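Local atomic coordinates of Non-structural polyprotein (Sindbis virus, PDB entry 4GUA), a protein that carries the nsP2 cysteine protease, which cleaves the viral non-structural polyprotein, joined uncleaved to the macro and zinc-binding domains of nsP3. Residues L259-T264 / F309-D313; P167-F171 / A294-C298; N352-C356 / A378-W383; P367-P371 / F387-T392; Y576-T581 / V616-R620. Numbering follows the deposited sequence.

Contact 1: residues L259-T264 / F309-D313; sequences LNPGGT and FRQLD
Residues 259-264 run as strand, corner, strand. A type II beta turn from Asn260 to Gly263 makes the corner, with Gly262 at phi 73° and psi 4°. Gly263 N bonds weakly back to Asn260 O (2.9 Å). Residues 309-313 run antiparallel to Gly263-Thr264 and turn their own corner at Gln311 (phi 62°, psi 79°). CA atoms are closest at Gly262-Gln311 (3.8 Å) and Thr264-Arg310 (4.6 Å). Two backbone hydrogen bonds join the corners: Gly262 N to Leu312 O (2.7 Å) and Leu312 N to Gly263 O (3.0 Å). A CA-H...O contact adds Thr264 CA to Phe309 O (3.3 Å). A CB on Gly263 would clash with Asn260 O. Leu312 (chi1 t, chi2 p) is the most covered residue; its CD2 meets CD2 of Leu259 (also t, p) at 3.9 Å. The strand order 3-2-1-4-5-7-6, with 305-312 antiparallel to its neighbours, is that of the Rossmann-like methyltransferase fold. Strand 263-269 lies between strands 224-227 and 305-312. Leu259 and Leu312 both pack on Phe288 of strand 288-294.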
# COMPACT_ATOMS: atom_id res chain seq x y z
N LEU A 259 -1.56 12.94 19.35
CA LEU A 259 -2.87 12.79 18.72
C LEU A 259 -3.88 12.02 19.57
O LEU A 259 -3.58 10.94 20.07
CB LEU A 259 -2.70 12.06 17.38
CG LEU A 259 -3.88 12.13 16.41
CD1 LEU A 259 -4.27 13.56 16.09
CD2 LEU A 259 -3.53 11.38 15.13
N ASN A 260 -5.08 12.58 19.75
CA ASN A 260 -6.16 11.88 20.45
C ASN A 260 -6.77 10.77 19.62
O ASN A 260 -6.78 10.83 18.40
CB ASN A 260 -7.29 12.85 20.81
CG ASN A 260 -6.96 13.71 21.99
OD1 ASN A 260 -6.37 13.25 22.97
ND2 ASN A 260 -7.36 14.98 21.92
N PRO A 261 -7.33 9.75 20.29
CA PRO A 261 -8.07 8.72 19.56
C PRO A 261 -9.20 9.32 18.72
O PRO A 261 -9.80 10.32 19.12
CB PRO A 261 -8.62 7.81 20.68
CG PRO A 261 -8.30 8.49 21.97
CD PRO A 261 -7.19 9.43 21.72
N GLY A 262 -9.45 8.74 17.56
CA GLY A 262 -10.42 9.29 16.63
C GLY A 262 -9.89 10.54 15.94
O GLY A 262 -10.60 11.18 15.16
N GLY A 263 -8.64 10.88 16.22
CA GLY A 263 -8.02 12.08 15.68
C GLY A 263 -7.57 11.94 14.24
O GLY A 263 -7.63 10.86 13.66
N THR A 264 -7.12 13.05 13.67
CA THR A 264 -6.70 13.09 12.28
C THR A 264 -5.29 13.68 12.15
O THR A 264 -4.96 14.68 12.78
CB THR A 264 -7.69 13.92 11.44
OG1 THR A 264 -8.89 13.17 11.25
CG2 THR A 264 -7.09 14.28 10.07
N PHE A 309 -4.69 10.94 7.21
CA PHE A 309 -5.07 9.77 7.99
C PHE A 309 -6.20 10.15 8.95
O PHE A 309 -6.03 11.04 9.78
CB PHE A 309 -3.86 9.26 8.79
CG PHE A 309 -2.66 8.94 7.94
CD1 PHE A 309 -1.78 9.94 7.56
CD2 PHE A 309 -2.41 7.65 7.52
CE1 PHE A 309 -0.67 9.65 6.77
CE2 PHE A 309 -1.30 7.35 6.74
CZ PHE A 309 -0.43 8.35 6.36
N ARG A 310 -7.35 9.48 8.85
CA ARG A 310 -8.54 9.88 9.60
C ARG A 310 -8.92 8.88 10.69
O ARG A 310 -9.02 7.68 10.43
CB ARG A 310 -9.73 10.02 8.66
CG ARG A 310 -9.63 11.16 7.67
CD ARG A 310 -10.90 11.22 6.81
NE ARG A 310 -10.74 12.15 5.70
CZ ARG A 310 -10.78 13.47 5.82
NH1 ARG A 310 -10.96 14.02 7.02
NH2 ARG A 310 -10.63 14.24 4.76
N GLN A 311 -9.23 9.40 11.89
CA GLN A 311 -9.70 8.58 13.00
C GLN A 311 -8.71 7.52 13.49
O GLN A 311 -8.82 6.34 13.13
CB GLN A 311 -11.02 7.91 12.64
CG GLN A 311 -12.17 8.86 12.46
CD GLN A 311 -13.45 8.12 12.15
OE1 GLN A 311 -14.37 8.10 12.96
NE2 GLN A 311 -13.51 7.50 10.98
N LEU A 312 -7.74 7.95 14.29
CA LEU A 312 -6.73 7.03 14.82
C LEU A 312 -7.31 6.18 15.94
O LEU A 312 -7.70 6.70 16.98
CB LEU A 312 -5.60 7.86 15.44
CG LEU A 312 -4.63 7.14 16.39
CD1 LEU A 312 -3.64 6.31 15.60
CD2 LEU A 312 -3.91 8.15 17.27
N ASP A 313 -7.40 4.87 15.70
CA ASP A 313 -7.58 3.89 16.77
C ASP A 313 -6.32 3.06 17.07
O ASP A 313 -6.31 2.23 17.98
CB ASP A 313 -8.78 2.99 16.48
CG ASP A 313 -8.63 2.22 15.19
OD1 ASP A 313 -7.50 2.14 14.67
OD2 ASP A 313 -9.64 1.68 14.69

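Contact 2: residues P167-F171 / A294-C298; sequences PVKKF and ARPDC. With SO4 (sulfate ion), chain G.
Residues 294-296 are extended as the chain leaves strand 288-294; Asp297 and Cys298 then turn (phi/psi -71/-13° and -89/6°). The segment passes the start of helix 169-172, whose lead-in is Pro167-Val168. The closest CA pairs are Val168-Cys298 (5.2 Å) and Phe171-Pro296 (6.5 Å). Ala294 points its CB at the Phe171 ring, 4.3 Å from CE1. Arg295 turns away and bonds to Val332 O. Pro296 (C-gamma endo) packs on the Phe171 ring. Its CG sits 3.5 Å from the centroid and 9° off the ring normal, a CH-pi contact over the face. Phe171 takes chi1 t and chi2 43° to present that face. Asp297 bonds through its backbone to Gly166. Cys298 (chi1 p), the most covered residue of 294-298, fills the gap between Phe171 and Val168. Its SG is 3.9 Å from Phe171 CB and lies obliquely to the ring, 5.0 Å from the centroid. Its CB is 3.8 Å from Val168 CG2. Val168 N bonds a sulfate, probably from the crystallisation liquor, at O1 (2.6 Å). Phe171 also meets Tyr306 and Phe226. A CH-pi and a Cys sulfur-aromatic contact on one phenylalanine thus join a short nsP2 helix to edge strand 288-294 of its methyltransferase-like sheet.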
# COMPACT_ATOMS: atom_id res chain seq x y z
N PRO A 167 -2.98 30.39 0.54
CA PRO A 167 -3.16 30.38 2.00
C PRO A 167 -3.52 29.00 2.52
O PRO A 167 -4.44 28.36 2.00
CB PRO A 167 -4.31 31.37 2.21
CG PRO A 167 -5.05 31.38 0.92
CD PRO A 167 -4.01 31.20 -0.13
N VAL A 168 -2.82 28.55 3.55
CA VAL A 168 -3.05 27.24 4.14
C VAL A 168 -4.40 27.17 4.84
O VAL A 168 -4.95 26.08 5.03
CB VAL A 168 -1.93 26.87 5.13
CG1 VAL A 168 -2.25 25.57 5.84
CG2 VAL A 168 -0.59 26.79 4.42
N LYS A 169 -4.92 28.33 5.24
CA LYS A 169 -6.19 28.40 5.95
C LYS A 169 -7.33 27.74 5.18
O LYS A 169 -8.16 27.05 5.78
CB LYS A 169 -6.55 29.86 6.26
N LYS A 170 -7.36 27.91 3.86
CA LYS A 170 -8.40 27.30 3.03
C LYS A 170 -8.41 25.78 3.25
O LYS A 170 -9.46 25.16 3.30
CB LYS A 170 -8.18 27.61 1.54
CG LYS A 170 -9.20 26.96 0.57
CD LYS A 170 -8.56 26.41 -0.74
CE LYS A 170 -7.79 25.07 -0.56
NZ LYS A 170 -7.71 24.26 -1.82
N PHE A 171 -7.22 25.21 3.40
CA PHE A 171 -7.06 23.77 3.57
C PHE A 171 -7.41 23.32 4.98
O PHE A 171 -8.14 22.34 5.16
CB PHE A 171 -5.63 23.35 3.22
CG PHE A 171 -5.40 21.87 3.26
CD1 PHE A 171 -6.34 20.99 2.74
CD2 PHE A 171 -4.25 21.35 3.81
CE1 PHE A 171 -6.13 19.63 2.78
CE2 PHE A 171 -4.03 19.98 3.86
CZ PHE A 171 -4.98 19.12 3.34
N ALA A 294 -4.56 14.64 -0.77
CA ALA A 294 -5.02 15.90 -1.34
C ALA A 294 -3.83 16.72 -1.80
O ALA A 294 -2.75 16.63 -1.21
CB ALA A 294 -5.82 16.67 -0.31
N ARG A 295 -4.02 17.51 -2.85
CA ARG A 295 -3.02 18.47 -3.25
C ARG A 295 -3.72 19.82 -3.35
O ARG A 295 -4.09 20.26 -4.43
CB ARG A 295 -2.30 18.05 -4.56
CG ARG A 295 -1.25 19.06 -5.02
CD ARG A 295 -0.20 18.50 -5.99
NE ARG A 295 -0.76 17.93 -7.21
CZ ARG A 295 -1.02 18.62 -8.31
NH1 ARG A 295 -0.79 19.93 -8.36
NH2 ARG A 295 -1.53 18.01 -9.38
N PRO A 296 -3.90 20.48 -2.19
CA PRO A 296 -4.61 21.75 -2.14
C PRO A 296 -3.78 22.86 -2.75
O PRO A 296 -2.65 22.62 -3.17
CB PRO A 296 -4.80 22.00 -0.64
CG PRO A 296 -4.03 20.94 0.08
CD PRO A 296 -3.22 20.18 -0.92
N ASP A 297 -4.33 24.07 -2.77
CA ASP A 297 -3.69 25.20 -3.42
C ASP A 297 -2.47 25.67 -2.64
O ASP A 297 -1.64 26.41 -3.17
CB ASP A 297 -4.70 26.34 -3.56
CG ASP A 297 -4.28 27.38 -4.59
OD1 ASP A 297 -3.58 27.02 -5.56
OD2 ASP A 297 -4.65 28.57 -4.42
N CYS A 298 -2.32 25.20 -1.40
CA CYS A 298 -1.26 25.70 -0.53
C CYS A 298 0.05 24.94 -0.65
O CYS A 298 0.98 25.17 0.12
CB CYS A 298 -1.72 25.71 0.94
SG CYS A 298 -2.10 24.09 1.61
S SO4 G . -0.34 31.13 5.25
O1 SO4 G . -1.48 30.48 4.60
O2 SO4 G . 0.77 30.19 5.35
O3 SO4 G . 0.08 32.29 4.46
O4 SO4 G . -0.74 31.57 6.58

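Contact 3: residues N352-C356 / A378-W383; sequences NIADC and AIYKRW
Ala354 and Ala378 lie at the apolar centre. Their CB atoms are 3.8 Å apart and their CA atoms 5.5 Å. The small side chains let the 3-10 turn 353-355 sit close against helix 375-382. Beside them, Ile353 CG2 (chi1 t, chi2 t) reaches Ile379 CG1 (chi1 m, chi2 t) at 4.2 Å. Trp383 is the first residue to leave helical angles (phi -127°, psi 61°). With chi1 m and chi2 -74°, its indole reaches the turn. Trp383 CH2 lies 4.3 Å from Cys356 SG and 3.2 Å from Ala354 O, and CZ3 is 4.5 Å from Ala354 CB. Val361 and Lys405, on the adjacent strands 360-364 and 405-410, also touch Trp383.

Further out, Asn352 (chi1 t) forms an Asx turn: its OD1 accepts from Ala354 N at 3.1 Å. The same OD1 is 3.4 Å from Ala378 CB. Asp355 N bonds Asn352 O (3.0 Å) and Cys356 N bonds Ile353 O (2.9 Å), which sets the 3-10 turn. At the exposed edge, Arg382 (t, t, m) stretches along the turn. Asp355 OD1 and Arg382 NH2 form a salt bridge at 2.6 Å, and Ala354 O lies over one face of the guanidinium. The contact packs a loop and a helix of the alpha-beta-alpha macro fold together. The packing is mostly buried and rests on close apolar fit, while the one ion pair lies at the surface.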
# COMPACT_ATOMS: atom_id res chain seq x y z
N ASN A 352 -37.33 4.56 -2.14
CA ASN A 352 -37.10 3.73 -3.31
C ASN A 352 -35.80 4.14 -3.98
O ASN A 352 -35.62 5.29 -4.37
CB ASN A 352 -38.26 3.87 -4.30
CG ASN A 352 -38.06 3.04 -5.55
OD1 ASN A 352 -37.12 2.25 -5.65
ND2 ASN A 352 -38.95 3.22 -6.53
N ILE A 353 -34.88 3.18 -4.13
CA ILE A 353 -33.55 3.49 -4.62
C ILE A 353 -33.58 4.03 -6.05
O ILE A 353 -32.67 4.75 -6.47
CB ILE A 353 -32.62 2.26 -4.55
CG1 ILE A 353 -31.15 2.69 -4.56
CG2 ILE A 353 -32.92 1.28 -5.68
CD1 ILE A 353 -30.18 1.54 -4.37
N ALA A 354 -34.62 3.69 -6.80
CA ALA A 354 -34.74 4.17 -8.18
C ALA A 354 -34.75 5.69 -8.24
O ALA A 354 -34.39 6.29 -9.25
CB ALA A 354 -36.00 3.61 -8.82
N ASP A 355 -35.16 6.31 -7.14
CA ASP A 355 -35.27 7.77 -7.09
C ASP A 355 -34.00 8.44 -6.54
O ASP A 355 -33.99 9.66 -6.32
CB ASP A 355 -36.50 8.17 -6.27
CG ASP A 355 -37.81 7.93 -7.02
OD1 ASP A 355 -37.87 8.23 -8.23
OD2 ASP A 355 -38.78 7.44 -6.39
N CYS A 356 -32.95 7.67 -6.33
CA CYS A 356 -31.74 8.19 -5.70
C CYS A 356 -31.15 9.40 -6.45
O CYS A 356 -31.23 9.49 -7.68
CB CYS A 356 -30.68 7.09 -5.57
SG CYS A 356 -30.03 6.44 -7.13
N ALA A 378 -36.78 -2.20 -9.34
CA ALA A 378 -36.87 -0.75 -9.47
C ALA A 378 -35.85 -0.21 -10.46
O ALA A 378 -36.15 0.66 -11.29
CB ALA A 378 -36.67 -0.09 -8.11
N ILE A 379 -34.64 -0.75 -10.39
CA ILE A 379 -33.55 -0.30 -11.24
C ILE A 379 -33.83 -0.64 -12.70
O ILE A 379 -33.54 0.16 -13.60
CB ILE A 379 -32.21 -0.91 -10.76
CG1 ILE A 379 -31.93 -0.44 -9.33
CG2 ILE A 379 -31.06 -0.50 -11.66
CD1 ILE A 379 -30.69 -1.02 -8.72
N TYR A 380 -34.41 -1.81 -12.95
CA TYR A 380 -34.75 -2.20 -14.31
C TYR A 380 -35.88 -1.34 -14.88
O TYR A 380 -35.84 -0.96 -16.05
CB TYR A 380 -35.18 -3.67 -14.37
CG TYR A 380 -36.06 -3.99 -15.55
CD1 TYR A 380 -35.53 -4.17 -16.82
CD2 TYR A 380 -37.44 -4.11 -15.40
CE1 TYR A 380 -36.34 -4.46 -17.90
CE2 TYR A 380 -38.26 -4.40 -16.48
CZ TYR A 380 -37.70 -4.57 -17.73
OH TYR A 380 -38.51 -4.86 -18.81
N LYS A 381 -36.88 -1.04 -14.07
CA LYS A 381 -38.00 -0.26 -14.55
C LYS A 381 -37.59 1.17 -14.91
O LYS A 381 -38.07 1.72 -15.90
CB LYS A 381 -39.14 -0.23 -13.53
CG LYS A 381 -39.81 -1.57 -13.35
CD LYS A 381 -41.25 -1.47 -12.86
CE LYS A 381 -41.37 -0.65 -11.57
NZ LYS A 381 -42.78 -0.20 -11.32
N ARG A 382 -36.72 1.78 -14.11
CA ARG A 382 -36.24 3.13 -14.44
C ARG A 382 -35.08 3.20 -15.44
O ARG A 382 -34.99 4.15 -16.22
CB ARG A 382 -35.86 3.91 -13.19
CG ARG A 382 -35.32 5.28 -13.56
CD ARG A 382 -34.99 6.09 -12.34
NE ARG A 382 -36.19 6.60 -11.68
CZ ARG A 382 -36.44 7.89 -11.46
NH1 ARG A 382 -35.58 8.83 -11.84
NH2 ARG A 382 -37.56 8.25 -10.85
N TRP A 383 -34.17 2.23 -15.40
CA TRP A 383 -33.01 2.26 -16.29
C TRP A 383 -32.86 0.97 -17.08
O TRP A 383 -31.84 0.28 -16.98
CB TRP A 383 -31.72 2.49 -15.49
CG TRP A 383 -31.69 3.78 -14.73
CD1 TRP A 383 -31.52 5.03 -15.24
CD2 TRP A 383 -31.80 3.94 -13.31
NE1 TRP A 383 -31.52 5.97 -14.23
CE2 TRP A 383 -31.69 5.32 -13.03
CE3 TRP A 383 -31.97 3.05 -12.24
CZ2 TRP A 383 -31.77 5.83 -11.74
CZ3 TRP A 383 -32.05 3.56 -10.96
CH2 TRP A 383 -31.94 4.94 -10.71

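Contact 4: residues P367-P371 / F387-T392; sequences PLGRP and FTDSAT
Two loops of the macro domain meet here, before and after helix 375-382. In this family the loop after the strand equivalent to 360-364 commonly borders the ADP-ribose pocket, so residues 367-371 probably lie near that site. A sulfate, probably from the crystallisation liquor, lies about 4 Å from the Pro367 side chain.

Gly369 is the most covered residue. It has phi 66° and psi 28°, and its CA is 3.9 Å from Ala391 CA. A CB here would point across and clash with Ala391 N and Ser390 C, so a side chain would not fit in this close backbone approach.

Phe387 (chi1 m, chi2 77°) comes next. Its ring presents an edge to the backbone: CD2 is 3.6 Å from Gly369 O, and CE2 is 4.2 Å from Arg370 O. Pro371 CD touches the same CD2 at 4.2 Å. Beyond the segments, Phe387 packs on Cys376 and Ile379 of the helix and meets His409 edge-to-face.

Pro367 closes the other end, with its CA 5.3 Å from Thr392 CA. Pro367 O lies 3.7 Å from Ala391 CB and accepts a weak hydrogen bond from Thr392 N (3.4 Å). Pro367 CA makes a CA-H...O contact to Thr392 O (3.3 Å). The Thr392 hydroxyl bonds instead to Thr396. The firmest polar link is the short hydrogen bond from Ser390 OG (chi1 37°) to Gly369 O, at 2.6 Å.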
# COMPACT_ATOMS: atom_id res chain seq x y z
N PRO A 367 -25.97 -13.26 -11.75
CA PRO A 367 -24.91 -13.55 -12.71
C PRO A 367 -25.33 -13.40 -14.17
O PRO A 367 -24.47 -13.13 -15.01
CB PRO A 367 -24.57 -15.01 -12.42
CG PRO A 367 -24.99 -15.22 -11.02
CD PRO A 367 -26.20 -14.38 -10.83
N LEU A 368 -26.61 -13.60 -14.47
CA LEU A 368 -27.10 -13.57 -15.85
C LEU A 368 -27.40 -12.15 -16.34
O LEU A 368 -27.65 -11.95 -17.53
CB LEU A 368 -28.36 -14.42 -15.97
CG LEU A 368 -28.21 -15.92 -15.77
CD1 LEU A 368 -29.55 -16.61 -15.91
CD2 LEU A 368 -27.21 -16.49 -16.76
N GLY A 369 -27.37 -11.19 -15.42
CA GLY A 369 -27.63 -9.80 -15.76
C GLY A 369 -29.06 -9.59 -16.20
O GLY A 369 -29.35 -8.68 -16.98
N ARG A 370 -29.97 -10.43 -15.71
CA ARG A 370 -31.39 -10.33 -16.03
C ARG A 370 -32.15 -9.59 -14.93
O ARG A 370 -31.73 -9.61 -13.77
CB ARG A 370 -31.99 -11.72 -16.21
CG ARG A 370 -31.41 -12.50 -17.38
CD ARG A 370 -32.24 -13.73 -17.68
NE ARG A 370 -31.63 -14.60 -18.68
CZ ARG A 370 -31.96 -15.88 -18.86
NH1 ARG A 370 -32.89 -16.46 -18.11
NH2 ARG A 370 -31.34 -16.59 -19.80
N PRO A 371 -33.27 -8.95 -15.28
CA PRO A 371 -34.12 -8.33 -14.26
C PRO A 371 -34.67 -9.37 -13.27
O PRO A 371 -34.89 -10.51 -13.66
CB PRO A 371 -35.27 -7.72 -15.07
CG PRO A 371 -34.73 -7.56 -16.45
CD PRO A 371 -33.77 -8.69 -16.64
N PHE A 387 -29.49 -2.80 -18.60
CA PHE A 387 -29.56 -4.25 -18.64
C PHE A 387 -29.28 -4.83 -20.03
O PHE A 387 -29.50 -6.01 -20.28
CB PHE A 387 -30.91 -4.74 -18.13
CG PHE A 387 -31.08 -4.59 -16.64
CD1 PHE A 387 -31.35 -3.36 -16.09
CD2 PHE A 387 -30.96 -5.68 -15.81
CE1 PHE A 387 -31.51 -3.21 -14.73
CE2 PHE A 387 -31.12 -5.55 -14.45
CZ PHE A 387 -31.39 -4.31 -13.91
N THR A 388 -28.84 -3.97 -20.95
CA THR A 388 -28.45 -4.40 -22.29
C THR A 388 -27.36 -5.48 -22.21
O THR A 388 -27.59 -6.61 -22.62
CB THR A 388 -27.96 -3.23 -23.15
OG1 THR A 388 -29.01 -2.26 -23.27
CG2 THR A 388 -27.57 -3.71 -24.54
N ASP A 389 -26.18 -5.12 -21.72
CA ASP A 389 -25.24 -6.14 -21.28
C ASP A 389 -24.86 -5.89 -19.82
O ASP A 389 -23.97 -5.09 -19.53
CB ASP A 389 -23.99 -6.07 -22.17
CG ASP A 389 -23.30 -7.41 -22.34
OD1 ASP A 389 -23.49 -8.31 -21.49
OD2 ASP A 389 -22.55 -7.55 -23.32
N SER A 390 -25.53 -6.58 -18.90
CA SER A 390 -25.24 -6.46 -17.47
C SER A 390 -24.54 -7.69 -16.85
O SER A 390 -24.20 -7.69 -15.66
CB SER A 390 -26.51 -6.14 -16.69
OG SER A 390 -27.62 -6.81 -17.25
N ALA A 391 -24.36 -8.75 -17.63
CA ALA A 391 -23.96 -10.04 -17.06
C ALA A 391 -22.54 -9.98 -16.54
O ALA A 391 -21.62 -9.51 -17.21
CB ALA A 391 -24.10 -11.15 -18.09
N THR A 392 -22.36 -10.47 -15.32
CA THR A 392 -21.06 -10.47 -14.67
C THR A 392 -21.02 -11.61 -13.67
O THR A 392 -22.07 -12.02 -13.16
CB THR A 392 -20.80 -9.11 -13.99
OG1 THR A 392 -19.40 -8.91 -13.79
CG2 THR A 392 -21.54 -9.02 -12.66

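Contact 5: residues Y576-T581 / V616-R620; sequences YILGET and VHRLR. With SO4 (sulfate ion), chain R.
This contact belongs to the helical part of the nsP3 zinc-binding domain and is built round an arginine-tyrosine cation-pi stack. It joins the end of helix 566-577 to helix 613-621. Ile577 and Arg620 have the closest CA atoms, at 5.0 Å. Leu578 is the first residue outside the helix, and Gly579 N bonds Tyr576 O (3.1 Å). Gly579 then takes phi 106° and psi -162°, angles at which a CB would jam against the preceding carbonyl.

Arg620 (chi1, chi2 and chi3 all t) is extended across Tyr576 (chi1 t, chi2 84°). The guanidinium lies flat on the ring, centres 4.1 Å apart and planes at 3°. Arg620 CD adds a CH-pi contact, 4.0 Å from the centroid of the Tyr576 ring. Tyr576 OH bonds Asp555. At the ring edge, Tyr576 CE2 meets Val616 CG1 (3.6 Å); nearby, Ile577 CG2 meets Leu619 CB (3.8 Å). His617 points away; its NE2 bonds a sulfate, probably from the crystallisation liquor, at O3 (3.2 Å). The zinc ion is about 12 Å from the Leu619 side chain. At the helix end, Arg620 NH1 donates a very short hydrogen bond of 2.5 Å to Tyr576 O.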
# COMPACT_ATOMS: atom_id res chain seq x y z
N TYR A 576 3.84 -24.11 -12.89
CA TYR A 576 5.16 -23.83 -12.32
C TYR A 576 5.45 -24.72 -11.12
O TYR A 576 6.57 -25.21 -10.94
CB TYR A 576 5.24 -22.35 -11.94
CG TYR A 576 6.45 -21.94 -11.11
CD1 TYR A 576 7.67 -21.64 -11.70
CD2 TYR A 576 6.35 -21.83 -9.73
CE1 TYR A 576 8.76 -21.27 -10.94
CE2 TYR A 576 7.44 -21.45 -8.96
CZ TYR A 576 8.64 -21.17 -9.57
OH TYR A 576 9.72 -20.81 -8.79
N ILE A 577 4.43 -24.95 -10.30
CA ILE A 577 4.54 -25.80 -9.13
C ILE A 577 4.91 -27.21 -9.57
O ILE A 577 5.62 -27.94 -8.88
CB ILE A 577 3.21 -25.83 -8.36
CG1 ILE A 577 3.02 -24.51 -7.60
CG2 ILE A 577 3.15 -27.01 -7.40
CD1 ILE A 577 1.67 -24.35 -6.94
N LEU A 578 4.41 -27.58 -10.74
CA LEU A 578 4.56 -28.92 -11.28
C LEU A 578 5.82 -29.09 -12.16
O LEU A 578 6.01 -30.15 -12.75
CB LEU A 578 3.30 -29.28 -12.07
CG LEU A 578 2.01 -29.35 -11.24
CD1 LEU A 578 0.80 -29.56 -12.13
CD2 LEU A 578 2.09 -30.45 -10.20
N GLY A 579 6.67 -28.07 -12.22
CA GLY A 579 7.78 -28.06 -13.16
C GLY A 579 7.48 -27.07 -14.29
O GLY A 579 6.64 -26.19 -14.12
N GLU A 580 8.20 -27.19 -15.40
CA GLU A 580 8.02 -26.30 -16.57
C GLU A 580 8.88 -25.05 -16.44
O GLU A 580 9.02 -24.26 -17.37
CB GLU A 580 6.55 -25.91 -16.74
CG GLU A 580 6.28 -24.98 -17.93
CD GLU A 580 4.91 -25.18 -18.55
OE1 GLU A 580 4.16 -26.06 -18.09
OE2 GLU A 580 4.58 -24.44 -19.49
N THR A 581 9.43 -24.86 -15.26
CA THR A 581 10.28 -23.72 -14.96
C THR A 581 9.69 -22.39 -15.46
O THR A 581 8.49 -22.27 -15.68
CB THR A 581 11.71 -23.92 -15.55
OG1 THR A 581 12.61 -22.94 -15.00
CG2 THR A 581 11.70 -23.85 -17.08
N VAL A 616 4.44 -22.46 -2.30
CA VAL A 616 4.89 -22.73 -3.65
C VAL A 616 6.26 -23.40 -3.61
O VAL A 616 6.52 -24.34 -4.35
CB VAL A 616 4.97 -21.46 -4.51
CG1 VAL A 616 5.85 -21.68 -5.74
CG2 VAL A 616 3.58 -21.02 -4.93
N HIS A 617 7.12 -22.87 -2.76
CA HIS A 617 8.48 -23.38 -2.64
C HIS A 617 8.52 -24.81 -2.10
O HIS A 617 9.26 -25.64 -2.62
CB HIS A 617 9.29 -22.46 -1.72
CG HIS A 617 10.65 -22.98 -1.38
ND1 HIS A 617 11.77 -22.68 -2.13
CD2 HIS A 617 11.07 -23.77 -0.37
CE1 HIS A 617 12.82 -23.26 -1.59
NE2 HIS A 617 12.42 -23.93 -0.52
N ARG A 618 7.71 -25.09 -1.08
CA ARG A 618 7.70 -26.42 -0.47
C ARG A 618 7.21 -27.46 -1.49
O ARG A 618 7.79 -28.53 -1.62
CB ARG A 618 6.84 -26.46 0.80
N LEU A 619 6.13 -27.13 -2.20
CA LEU A 619 5.57 -28.03 -3.20
C LEU A 619 6.55 -28.30 -4.33
O LEU A 619 6.75 -29.44 -4.73
CB LEU A 619 4.28 -27.44 -3.78
CG LEU A 619 3.09 -27.28 -2.84
CD1 LEU A 619 2.00 -26.44 -3.49
CD2 LEU A 619 2.54 -28.63 -2.44
N ARG A 620 7.16 -27.24 -4.85
CA ARG A 620 8.05 -27.36 -6.00
C ARG A 620 9.35 -28.08 -5.65
O ARG A 620 9.94 -28.76 -6.49
CB ARG A 620 8.35 -25.97 -6.57
CG ARG A 620 9.14 -25.98 -7.87
CD ARG A 620 9.29 -24.56 -8.41
NE ARG A 620 10.35 -24.46 -9.41
CZ ARG A 620 10.20 -24.68 -10.71
NH1 ARG A 620 9.02 -25.05 -11.20
NH2 ARG A 620 11.23 -24.55 -11.53
S SO4 R . 14.79 -26.29 0.93
O1 SO4 R . 14.49 -27.11 -0.24
O2 SO4 R . 15.85 -26.91 1.71
O3 SO4 R . 15.24 -24.97 0.49
O4 SO4 R . 13.59 -26.17 1.76

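Overall arrangement
From the N terminus, residues 167-171 open contact 2. Residues 259-264 then open contact 1. Contact 2 closes at 294-298 and contact 1 at 309-313, so the two cross. Their nearest atoms are about 7 Å apart, and both involve the seven-stranded sheet of nsP2. The chain then enters the macro domain. Contacts 3 and 4 also cross: 352-356, 367-371, 378-383, 387-392. They touch through Tyr380, which packs on Phe387 and Pro371, so both are tied to helix 375-382. Contact 5 closes last, joining two helices of the zinc-binding domain. It lies across the chain's centre from contacts 1 and 2, their centres 45 and 52 Å away.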